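Local coordinates for oligopeptide ABC transporter, periplasmic oligopeptide-binding protein, putative (Thermotoga maritima MSB8, PDB 5IPW) that probably binds oligopeptides in the periplasm and hands them to an ABC transporter for uptake, at residues V104-G118 and Y165-L179. Residues are numbered along the deposited sequence; the frame is centred on the assembly and turned at random.
Sequences VLENGRVYIFHLRKG and YTVKFEFSKPYGLFL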
ATOM      1  N   VAL A 104     -11.433   9.231 -18.709  1.00 67.62           N
ATOM      2  CA  VAL A 104     -10.044   9.335 -19.148  1.00 71.74           C
ATOM      3  C   VAL A 104     -10.032   9.668 -20.636  1.00 73.60           C
ATOM      4  O   VAL A 104     -10.513   8.873 -21.448  1.00 71.51           O
ATOM      5  CB  VAL A 104      -9.279   8.018 -18.930  1.00 72.74           C
ATOM      6  CG1 VAL A 104      -7.787   8.242 -19.129  1.00 73.91           C
ATOM      7  CG2 VAL A 104      -9.564   7.452 -17.545  1.00 73.00           C
ATOM      8  N   LEU A 105      -9.484  10.832 -20.989  1.00 73.62           N
ATOM      9  CA  LEU A 105      -9.522  11.316 -22.372  1.00 72.27           C
ATOM     10  C   LEU A 105      -8.137  11.656 -22.907  1.00 71.72           C
ATOM     11  O   LEU A 105      -7.161  11.694 -22.152  1.00 70.95           O
ATOM     12  CB  LEU A 105     -10.439  12.539 -22.489  1.00 71.01           C
ATOM     13  CG  LEU A 105     -11.869  12.383 -21.971  1.00 71.89           C
ATOM     14  CD1 LEU A 105     -12.621  13.702 -22.064  1.00 70.87           C
ATOM     15  CD2 LEU A 105     -12.613  11.296 -22.734  1.00 72.96           C
ATOM     16  N   GLU A 106      -8.072  11.896 -24.220  1.00 71.85           N
ATOM     17  CA  GLU A 106      -6.828  12.236 -24.919  1.00 71.36           C
ATOM     18  C   GLU A 106      -5.711  11.267 -24.546  1.00 70.16           C
ATOM     19  O   GLU A 106      -4.602  11.674 -24.199  1.00 67.68           O
ATOM     20  CB  GLU A 106      -6.423  13.689 -24.630  1.00 72.99           C
ATOM     21  CG  GLU A 106      -7.373  14.726 -25.226  1.00 74.37           C
ATOM     22  CD  GLU A 106      -7.045  16.157 -24.816  1.00 75.87           C
ATOM     23  OE1 GLU A 106      -5.847  16.492 -24.646  1.00 76.69           O
ATOM     24  OE2 GLU A 106      -7.997  16.954 -24.667  1.00 74.55           O
ATOM     25  N   ASN A 107      -6.034   9.978 -24.611  1.00 72.96           N
ATOM     26  CA  ASN A 107      -5.121   8.912 -24.219  1.00 78.35           C
ATOM     27  C   ASN A 107      -4.374   9.220 -22.916  1.00 78.41           C
ATOM     28  O   ASN A 107      -3.155   9.378 -22.905  1.00 77.53           O
ATOM     29  CB  ASN A 107      -4.132   8.618 -25.357  1.00 82.94           C
ATOM     30  CG  ASN A 107      -3.291   7.374 -25.097  1.00 84.86           C
ATOM     31  OD1 ASN A 107      -3.791   6.367 -24.585  1.00 85.68           O
ATOM     32  ND2 ASN A 107      -2.006   7.439 -25.444  1.00 83.48           N
ATOM     33  N   GLY A 108      -5.122   9.330 -21.825  1.00 78.74           N
ATOM     34  CA  GLY A 108      -4.534   9.545 -20.501  1.00 77.67           C
ATOM     35  C   GLY A 108      -3.801  10.861 -20.326  1.00 75.09           C
ATOM     36  O   GLY A 108      -2.928  10.981 -19.467  1.00 72.99           O
ATOM     37  N   ARG A 109      -4.144  11.849 -21.142  1.00 75.72           N
ATOM     38  CA  ARG A 109      -3.576  13.177 -20.995  1.00 78.68           C
ATOM     39  C   ARG A 109      -4.461  13.967 -20.035  1.00 71.83           C
ATOM     40  O   ARG A 109      -3.959  14.658 -19.148  1.00 66.86           O
ATOM     41  CB  ARG A 109      -3.463  13.872 -22.360  1.00 84.99           C
ATOM     42  CG  ARG A 109      -2.725  15.207 -22.343  1.00 90.67           C
ATOM     43  CD  ARG A 109      -2.545  15.803 -23.740  1.00 95.97           C
ATOM     44  NE  ARG A 109      -1.354  15.292 -24.437  1.00 98.20           N
ATOM     45  CZ  ARG A 109      -1.323  14.250 -25.274  1.00 97.56           C
ATOM     46  NH1 ARG A 109      -2.422  13.552 -25.559  1.00 97.18           N
ATOM     47  NH2 ARG A 109      -0.169  13.897 -25.834  1.00 96.21           N
ATOM     48  N   VAL A 110      -5.776  13.846 -20.210  1.00 66.65           N
ATOM     49  CA  VAL A 110      -6.725  14.537 -19.347  1.00 68.16           C
ATOM     50  C   VAL A 110      -7.655  13.555 -18.626  1.00 67.50           C
ATOM     51  O   VAL A 110      -8.010  12.494 -19.159  1.00 65.10           O
ATOM     52  CB  VAL A 110      -7.553  15.620 -20.099  1.00 68.71           C
ATOM     53  CG1 VAL A 110      -6.843  16.075 -21.365  1.00 70.47           C
ATOM     54  CG2 VAL A 110      -8.954  15.142 -20.437  1.00 68.69           C
ATOM     55  N   TYR A 111      -8.040  13.939 -17.411  1.00 67.02           N
ATOM     56  CA  TYR A 111      -8.997  13.191 -16.600  1.00 62.90           C
ATOM     57  C   TYR A 111     -10.079  14.135 -16.110  1.00 58.43           C
ATOM     58  O   TYR A 111      -9.776  15.209 -15.593  1.00 53.25           O
ATOM     59  CB  TYR A 111      -8.298  12.557 -15.402  1.00 63.37           C
ATOM     60  CG  TYR A 111      -7.204  11.587 -15.778  1.00 65.57           C
ATOM     61  CD1 TYR A 111      -5.897  12.022 -15.960  1.00 67.13           C
ATOM     62  CD2 TYR A 111      -7.479  10.235 -15.958  1.00 67.78           C
ATOM     63  CE1 TYR A 111      -4.890  11.137 -16.305  1.00 70.12           C
ATOM     64  CE2 TYR A 111      -6.479   9.340 -16.300  1.00 70.24           C
ATOM     65  CZ  TYR A 111      -5.186   9.796 -16.475  1.00 72.68           C
ATOM     66  OH  TYR A 111      -4.188   8.911 -16.812  1.00 73.50           O
ATOM     67  N   ILE A 112     -11.334  13.739 -16.296  1.00 56.99           N
ATOM     68  CA  ILE A 112     -12.471  14.479 -15.759  1.00 58.55           C
ATOM     69  C   ILE A 112     -13.078  13.668 -14.624  1.00 57.37           C
ATOM     70  O   ILE A 112     -13.337  12.478 -14.783  1.00 59.05           O
ATOM     71  CB  ILE A 112     -13.555  14.741 -16.833  1.00 59.57           C
ATOM     72  CG1 ILE A 112     -13.194  15.955 -17.693  1.00 61.07           C
ATOM     73  CG2 ILE A 112     -14.911  15.017 -16.191  1.00 59.50           C
ATOM     74  CD1 ILE A 112     -11.980  15.778 -18.573  1.00 61.92           C
ATOM     75  N   PHE A 113     -13.303  14.317 -13.486  1.00 56.37           N
ATOM     76  CA  PHE A 113     -14.023  13.705 -12.371  1.00 52.65           C
ATOM     77  C   PHE A 113     -15.340  14.433 -12.159  1.00 51.73           C
ATOM     78  O   PHE A 113     -15.372  15.663 -12.067  1.00 48.09           O
ATOM     79  CB  PHE A 113     -13.195  13.751 -11.087  1.00 50.76           C
ATOM     80  CG  PHE A 113     -12.014  12.833 -11.096  1.00 49.96           C
ATOM     81  CD1 PHE A 113     -12.155  11.503 -10.744  1.00 50.33           C
ATOM     82  CD2 PHE A 113     -10.759  13.299 -11.456  1.00 51.22           C
ATOM     83  CE1 PHE A 113     -11.065  10.646 -10.759  1.00 50.06           C
ATOM     84  CE2 PHE A 113      -9.666  12.453 -11.467  1.00 50.94           C
ATOM     85  CZ  PHE A 113      -9.819  11.121 -11.119  1.00 50.00           C
ATOM     86  N   HIS A 114     -16.420  13.657 -12.078  1.00 52.53           N
ATOM     87  CA  HIS A 114     -17.759  14.193 -11.899  1.00 52.74           C
ATOM     88  C   HIS A 114     -18.174  14.076 -10.446  1.00 51.79           C
ATOM     89  O   HIS A 114     -18.316  12.976  -9.915  1.00 53.01           O
ATOM     90  CB  HIS A 114     -18.747  13.450 -12.790  1.00 55.04           C
ATOM     91  CG  HIS A 114     -18.434  13.564 -14.247  1.00 57.92           C
ATOM     92  ND1 HIS A 114     -18.921  14.587 -15.033  1.00 57.99           N
ATOM     93  CD2 HIS A 114     -17.667  12.797 -15.056  1.00 58.63           C
ATOM     94  CE1 HIS A 114     -18.475  14.436 -16.267  1.00 58.78           C
ATOM     95  NE2 HIS A 114     -17.711  13.360 -16.308  1.00 59.15           N
ATOM     96  N   LEU A 115     -18.374  15.224  -9.815  1.00 49.40           N
ATOM     97  CA  LEU A 115     -18.652  15.290  -8.393  1.00 48.46           C
ATOM     98  C   LEU A 115     -20.142  15.191  -8.127  1.00 48.67           C
ATOM     99  O   LEU A 115     -20.951  15.188  -9.058  1.00 50.25           O
ATOM    100  CB  LEU A 115     -18.102  16.594  -7.818  1.00 48.52           C
ATOM    101  CG  LEU A 115     -16.627  16.881  -8.107  1.00 48.42           C
ATOM    102  CD1 LEU A 115     -16.190  18.129  -7.357  1.00 49.91           C
ATOM    103  CD2 LEU A 115     -15.747  15.699  -7.736  1.00 48.52           C
ATOM    104  N   ARG A 116     -20.490  15.131  -6.846  1.00 46.54           N
ATOM    105  CA  ARG A 116     -21.850  14.881  -6.420  1.00 44.96           C
ATOM    106  C   ARG A 116     -22.381  16.209  -5.914  1.00 46.97           C
ATOM    107  O   ARG A 116     -21.849  16.788  -4.963  1.00 48.04           O
ATOM    108  CB  ARG A 116     -21.883  13.788  -5.341  1.00 44.39           C
ATOM    109  CG  ARG A 116     -20.777  12.744  -5.513  1.00 45.26           C
ATOM    110  CD  ARG A 116     -20.704  11.716  -4.393  1.00 44.04           C
ATOM    111  NE  ARG A 116     -21.664  10.671  -4.672  1.00 44.67           N
ATOM    112  CZ  ARG A 116     -21.391   9.454  -5.121  1.00 44.75           C
ATOM    113  NH1 ARG A 116     -20.152   9.022  -5.322  1.00 42.12           N
ATOM    114  NH2 ARG A 116     -22.403   8.641  -5.359  1.00 49.65           N
ATOM    115  N   LYS A 117     -23.405  16.712  -6.595  1.00 47.72           N
ATOM    116  CA  LYS A 117     -23.997  17.991  -6.270  1.00 49.87           C
ATOM    117  C   LYS A 117     -24.661  17.935  -4.898  1.00 46.63           C
ATOM    118  O   LYS A 117     -25.334  16.966  -4.560  1.00 47.41           O
ATOM    119  CB  LYS A 117     -25.015  18.387  -7.347  1.00 56.00           C
ATOM    120  CG  LYS A 117     -25.776  19.683  -7.077  1.00 61.96           C
ATOM    121  CD  LYS A 117     -26.717  20.024  -8.230  1.00 66.92           C
ATOM    122  CE  LYS A 117     -27.801  21.018  -7.820  1.00 69.60           C
ATOM    123  NZ  LYS A 117     -27.274  22.381  -7.536  1.00 70.96           N
ATOM    124  N   GLY A 118     -24.452  18.979  -4.109  1.00 43.74           N
ATOM    125  CA  GLY A 118     -25.054  19.078  -2.785  1.00 42.30           C
ATOM    126  C   GLY A 118     -24.214  18.536  -1.641  1.00 40.95           C
ATOM    127  O   GLY A 118     -24.643  18.592  -0.497  1.00 38.50           O
ATOM    128  N   TYR A 165     -19.209  21.130 -10.165  1.00 50.70           N
ATOM    129  CA  TYR A 165     -19.190  19.707  -9.884  1.00 50.17           C
ATOM    130  C   TYR A 165     -18.431  18.898 -10.928  1.00 48.03           C
ATOM    131  O   TYR A 165     -18.620  17.692 -11.045  1.00 45.44           O
ATOM    132  CB  TYR A 165     -20.633  19.233  -9.705  1.00 52.65           C
ATOM    133  CG  TYR A 165     -21.326  20.051  -8.640  1.00 57.49           C
ATOM    134  CD1 TYR A 165     -20.914  19.971  -7.308  1.00 61.11           C
ATOM    135  CD2 TYR A 165     -22.340  20.951  -8.964  1.00 61.22           C
ATOM    136  CE1 TYR A 165     -21.513  20.739  -6.322  1.00 63.47           C
ATOM    137  CE2 TYR A 165     -22.950  21.725  -7.985  1.00 63.59           C
ATOM    138  CZ  TYR A 165     -22.533  21.611  -6.664  1.00 66.60           C
ATOM    139  OH  TYR A 165     -23.124  22.365  -5.674  1.00 69.60           O
ATOM    140  N   THR A 166     -17.548  19.562 -11.665  1.00 49.59           N
ATOM    141  CA  THR A 166     -16.675  18.881 -12.615  1.00 50.26           C
ATOM    142  C   THR A 166     -15.286  19.477 -12.513  1.00 52.39           C
ATOM    143  O   THR A 166     -15.120  20.695 -12.610  1.00 53.41           O
ATOM    144  CB  THR A 166     -17.160  19.022 -14.073  1.00 48.12           C
ATOM    145  OG1 THR A 166     -18.588  19.081 -14.113  1.00 44.00           O
ATOM    146  CG2 THR A 166     -16.687  17.846 -14.895  1.00 47.83           C
ATOM    147  N   VAL A 167     -14.299  18.609 -12.309  1.00 53.61           N
ATOM    148  CA  VAL A 167     -12.904  19.013 -12.208  1.00 53.07           C
ATOM    149  C   VAL A 167     -12.124  18.276 -13.286  1.00 55.22           C
ATOM    150  O   VAL A 167     -12.356  17.088 -13.537  1.00 53.61           O
ATOM    151  CB  VAL A 167     -12.309  18.738 -10.799  1.00 54.32           C
ATOM    152  CG1 VAL A 167     -12.464  17.280 -10.390  1.00 54.08           C
ATOM    153  CG2 VAL A 167     -10.842  19.165 -10.724  1.00 53.10           C
ATOM    154  N   LYS A 168     -11.207  19.000 -13.921  1.00 57.81           N
ATOM    155  CA  LYS A 168     -10.429  18.486 -15.034  1.00 59.23           C
ATOM    156  C   LYS A 168      -8.954  18.563 -14.690  1.00 57.52           C
ATOM    157  O   LYS A 168      -8.451  19.626 -14.343  1.00 58.13           O
ATOM    158  CB  LYS A 168     -10.727  19.304 -16.299  1.00 64.13           C
ATOM    159  CG  LYS A 168      -9.817  19.021 -17.491  1.00 67.35           C
ATOM    160  CD  LYS A 168     -10.236  19.818 -18.719  1.00 70.91           C
ATOM    161  CE  LYS A 168      -9.244  19.653 -19.866  1.00 72.72           C
ATOM    162  NZ  LYS A 168      -9.834  20.027 -21.179  1.00 71.44           N
ATOM    163  N   PHE A 169      -8.275  17.426 -14.775  1.00 58.96           N
ATOM    164  CA  PHE A 169      -6.825  17.361 -14.639  1.00 60.71           C
ATOM    165  C   PHE A 169      -6.252  17.156 -16.030  1.00 62.72           C
ATOM    166  O   PHE A 169      -6.479  16.109 -16.631  1.00 62.05           O
ATOM    167  CB  PHE A 169      -6.414  16.176 -13.757  1.00 59.82           C
ATOM    168  CG  PHE A 169      -6.818  16.312 -12.313  1.00 60.21           C
ATOM    169  CD1 PHE A 169      -8.108  16.003 -11.906  1.00 59.60           C
ATOM    170  CD2 PHE A 169      -5.900  16.718 -11.353  1.00 60.33           C
ATOM    171  CE1 PHE A 169      -8.478  16.117 -10.579  1.00 59.43           C
ATOM    172  CE2 PHE A 169      -6.268  16.835 -10.022  1.00 58.66           C
ATOM    173  CZ  PHE A 169      -7.558  16.534  -9.635  1.00 59.15           C
ATOM    174  N   GLU A 170      -5.538  18.154 -16.549  1.00 65.77           N
ATOM    175  CA  GLU A 170      -4.865  18.035 -17.845  1.00 68.31           C
ATOM    176  C   GLU A 170      -3.364  17.981 -17.630  1.00 69.35           C
ATOM    177  O   GLU A 170      -2.763  18.943 -17.147  1.00 67.54           O
ATOM    178  CB  GLU A 170      -5.214  19.207 -18.768  1.00 71.73           C
ATOM    179  CG  GLU A 170      -4.511  19.158 -20.124  1.00 74.07           C
ATOM    180  CD  GLU A 170      -5.163  20.047 -21.171  1.00 77.13           C
ATOM    181  OE1 GLU A 170      -5.170  19.658 -22.361  1.00 78.36           O
ATOM    182  OE2 GLU A 170      -5.677  21.129 -20.807  1.00 78.07           O
ATOM    183  N   PHE A 171      -2.765  16.852 -17.988  1.00 71.08           N
ATOM    184  CA  PHE A 171      -1.321  16.684 -17.889  1.00 73.75           C
ATOM    185  C   PHE A 171      -0.642  17.035 -19.215  1.00 76.61           C
ATOM    186  O   PHE A 171      -1.266  16.976 -20.274  1.00 73.73           O
ATOM    187  CB  PHE A 171      -0.985  15.243 -17.501  1.00 71.89           C
ATOM    188  CG  PHE A 171      -1.346  14.894 -16.089  1.00 68.21           C
ATOM    189  CD1 PHE A 171      -0.481  15.193 -15.053  1.00 67.21           C
ATOM    190  CD2 PHE A 171      -2.546  14.259 -15.795  1.00 67.89           C
ATOM    191  CE1 PHE A 171      -0.805  14.872 -13.744  1.00 67.86           C
ATOM    192  CE2 PHE A 171      -2.875  13.933 -14.490  1.00 67.32           C
ATOM    193  CZ  PHE A 171      -2.002  14.241 -13.463  1.00 67.42           C
ATOM    194  N   SER A 172       0.631  17.413 -19.152  1.00 80.68           N
ATOM    195  CA  SER A 172       1.440  17.544 -20.361  1.00 84.87           C
ATOM    196  C   SER A 172       1.869  16.143 -20.759  1.00 90.29           C
ATOM    197  O   SER A 172       2.613  15.520 -20.017  1.00 92.89           O
ATOM    198  CB  SER A 172       2.674  18.410 -20.105  1.00 83.45           C
ATOM    199  OG  SER A 172       3.356  18.006 -18.931  1.00 81.05           O
ATOM    200  N   LYS A 173       1.394  15.662 -21.912  1.00 96.94           N
ATOM    201  CA  LYS A 173       1.615  14.276 -22.375  1.00102.07           C
ATOM    202  C   LYS A 173       0.659  13.283 -21.695  1.00103.25           C
ATOM    203  O   LYS A 173      -0.069  13.653 -20.768  1.00105.78           O
ATOM    204  CB  LYS A 173       3.065  13.828 -22.141  1.00101.50           C
ATOM    205  CG  LYS A 173       3.323  13.207 -20.770  1.00100.54           C
ATOM    206  CD  LYS A 173       4.727  13.489 -20.275  1.00100.31           C
ATOM    207  CE  LYS A 173       5.192  12.367 -19.375  1.00100.69           C
ATOM    208  NZ  LYS A 173       6.404  12.755 -18.612  1.00102.35           N
ATOM    209  N   PRO A 174       0.663  12.013 -22.149  1.00102.20           N
ATOM    210  CA  PRO A 174      -0.137  11.026 -21.441  1.00100.82           C
ATOM    211  C   PRO A 174       0.472  10.597 -20.113  1.00 97.22           C
ATOM    212  O   PRO A 174       1.676  10.747 -19.896  1.00 93.76           O
ATOM    213  CB  PRO A 174      -0.184   9.855 -22.426  1.00103.06           C
ATOM    214  CG  PRO A 174      -0.036  10.510 -23.758  1.00102.99           C
ATOM    215  CD  PRO A 174       1.056  11.500 -23.472  1.00103.35           C
ATOM    216  N   TYR A 175      -0.380  10.063 -19.242  1.00 94.20           N
ATOM    217  CA  TYR A 175       0.015   9.691 -17.889  1.00 89.11           C
ATOM    218  C   TYR A 175      -1.014   8.742 -17.275  1.00 87.02           C
ATOM    219  O   TYR A 175      -1.823   9.133 -16.432  1.00 86.06           O
ATOM    220  CB  TYR A 175       0.179  10.952 -17.040  1.00 85.33           C
ATOM    221  CG  TYR A 175       0.701  10.718 -15.642  1.00 84.23           C
ATOM    222  CD1 TYR A 175       1.706   9.785 -15.390  1.00 85.37           C
ATOM    223  CD2 TYR A 175       0.208  11.455 -14.570  1.00 84.87           C
ATOM    224  CE1 TYR A 175       2.190   9.584 -14.107  1.00 86.75           C
ATOM    225  CE2 TYR A 175       0.684  11.261 -13.285  1.00 85.57           C
ATOM    226  CZ  TYR A 175       1.672  10.326 -13.056  1.00 85.87           C
ATOM    227  OH  TYR A 175       2.144  10.141 -11.781  1.00 84.93           O
ATOM    228  N   GLY A 176      -0.971   7.488 -17.717  1.00 85.43           N
ATOM    229  CA  GLY A 176      -1.919   6.465 -17.274  1.00 81.86           C
ATOM    230  C   GLY A 176      -1.811   6.113 -15.804  1.00 76.94           C
ATOM    231  O   GLY A 176      -2.788   5.695 -15.193  1.00 77.17           O
ATOM    232  N   LEU A 177      -0.623   6.294 -15.233  1.00 75.08           N
ATOM    233  CA  LEU A 177      -0.376   5.974 -13.830  1.00 75.17           C
ATOM    234  C   LEU A 177      -1.206   6.799 -12.859  1.00 72.91           C
ATOM    235  O   LEU A 177      -1.368   6.412 -11.707  1.00 74.75           O
ATOM    236  CB  LEU A 177       1.105   6.168 -13.490  1.00 76.66           C
ATOM    237  CG  LEU A 177       2.109   5.219 -14.150  1.00 78.54           C
ATOM    238  CD1 LEU A 177       3.524   5.533 -13.667  1.00 75.44           C
ATOM    239  CD2 LEU A 177       1.753   3.755 -13.892  1.00 77.52           C
ATOM    240  N   PHE A 178      -1.716   7.939 -13.315  1.00 69.89           N
ATOM    241  CA  PHE A 178      -2.459   8.840 -12.444  1.00 66.85           C
ATOM    242  C   PHE A 178      -3.645   8.165 -11.769  1.00 64.52           C
ATOM    243  O   PHE A 178      -3.944   8.459 -10.615  1.00 64.50           O
ATOM    244  CB  PHE A 178      -2.950  10.053 -13.225  1.00 66.58           C
ATOM    245  CG  PHE A 178      -3.756  11.012 -12.396  1.00 65.81           C
ATOM    246  CD1 PHE A 178      -3.169  11.685 -11.336  1.00 63.69           C
ATOM    247  CD2 PHE A 178      -5.104  11.230 -12.668  1.00 64.98           C
ATOM    248  CE1 PHE A 178      -3.904  12.566 -10.566  1.00 63.70           C
ATOM    249  CE2 PHE A 178      -5.844  12.110 -11.904  1.00 62.66           C
ATOM    250  CZ  PHE A 178      -5.243  12.781 -10.851  1.00 63.80           C
ATOM    251  N   LEU A 179      -4.320   7.268 -12.479  1.00 62.90           N
ATOM    252  CA  LEU A 179      -5.451   6.551 -11.900  1.00 63.45           C
ATOM    253  C   LEU A 179      -5.075   5.809 -10.624  1.00 62.11           C
ATOM    254  O   LEU A 179      -5.904   5.669  -9.732  1.00 63.57           O
ATOM    255  CB  LEU A 179      -6.052   5.563 -12.899  1.00 64.91           C
ATOM    256  CG  LEU A 179      -6.884   6.154 -14.035  1.00 67.52           C
ATOM    257  CD1 LEU A 179      -7.402   5.018 -14.903  1.00 70.14           C
ATOM    258  CD2 LEU A 179      -8.043   7.004 -13.532  1.00 66.00           C
TER
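Tyr111 lies against Phe178, whose CD2 comes over one face of the tyrosine ring, nearer its edge than its centre, 3.5 Å from Tyr111 CD1, with the two planes turned 48° apart. Tyr111 CD1 also lies at the edge of the Phe171 ring, 3.9 Å from Phe171 CE2, and Leu179 CG comes near Tyr111 CE2, so all three pack against this ring. A tyrosine suits this place because its hydroxyl can bond to a carbonyl while its ring packs among apolar groups: OH donates to Tyr175 O, at a modelled 2.4 Å too short to be taken literally, and links strand 110-115 to the loop after strand 166-171. A phenylalanine here would probably keep the ring packing but leave the Tyr175 carbonyl without this donor. Phe113 continues the layer, its CD2 3.7 Å from Phe169 CE1 with the planes nearly perpendicular, and helix 129-140 packs on Phe169 and Val167. The two strands are antiparallel neighbours in a five-stranded sheet of this solute-binding protein, joined by straight bonds such as Phe113 N to Val167 O, 2.9 Å. On the other, looser face His114, Thr166, Lys168 and Glu170 are partly exposed, with Ile112 buried among them. Lys168 and Glu170, CG anti to the backbone N, extend aliphatic stems past Ile112 and Val110 and carry their charges toward solvent; His114 turns to Glu103, and Thr166 to Asp163. At the far end Lys117 CA sits over the Tyr165 ring, 3.8 Å from its centroid, in a CH-pi contact.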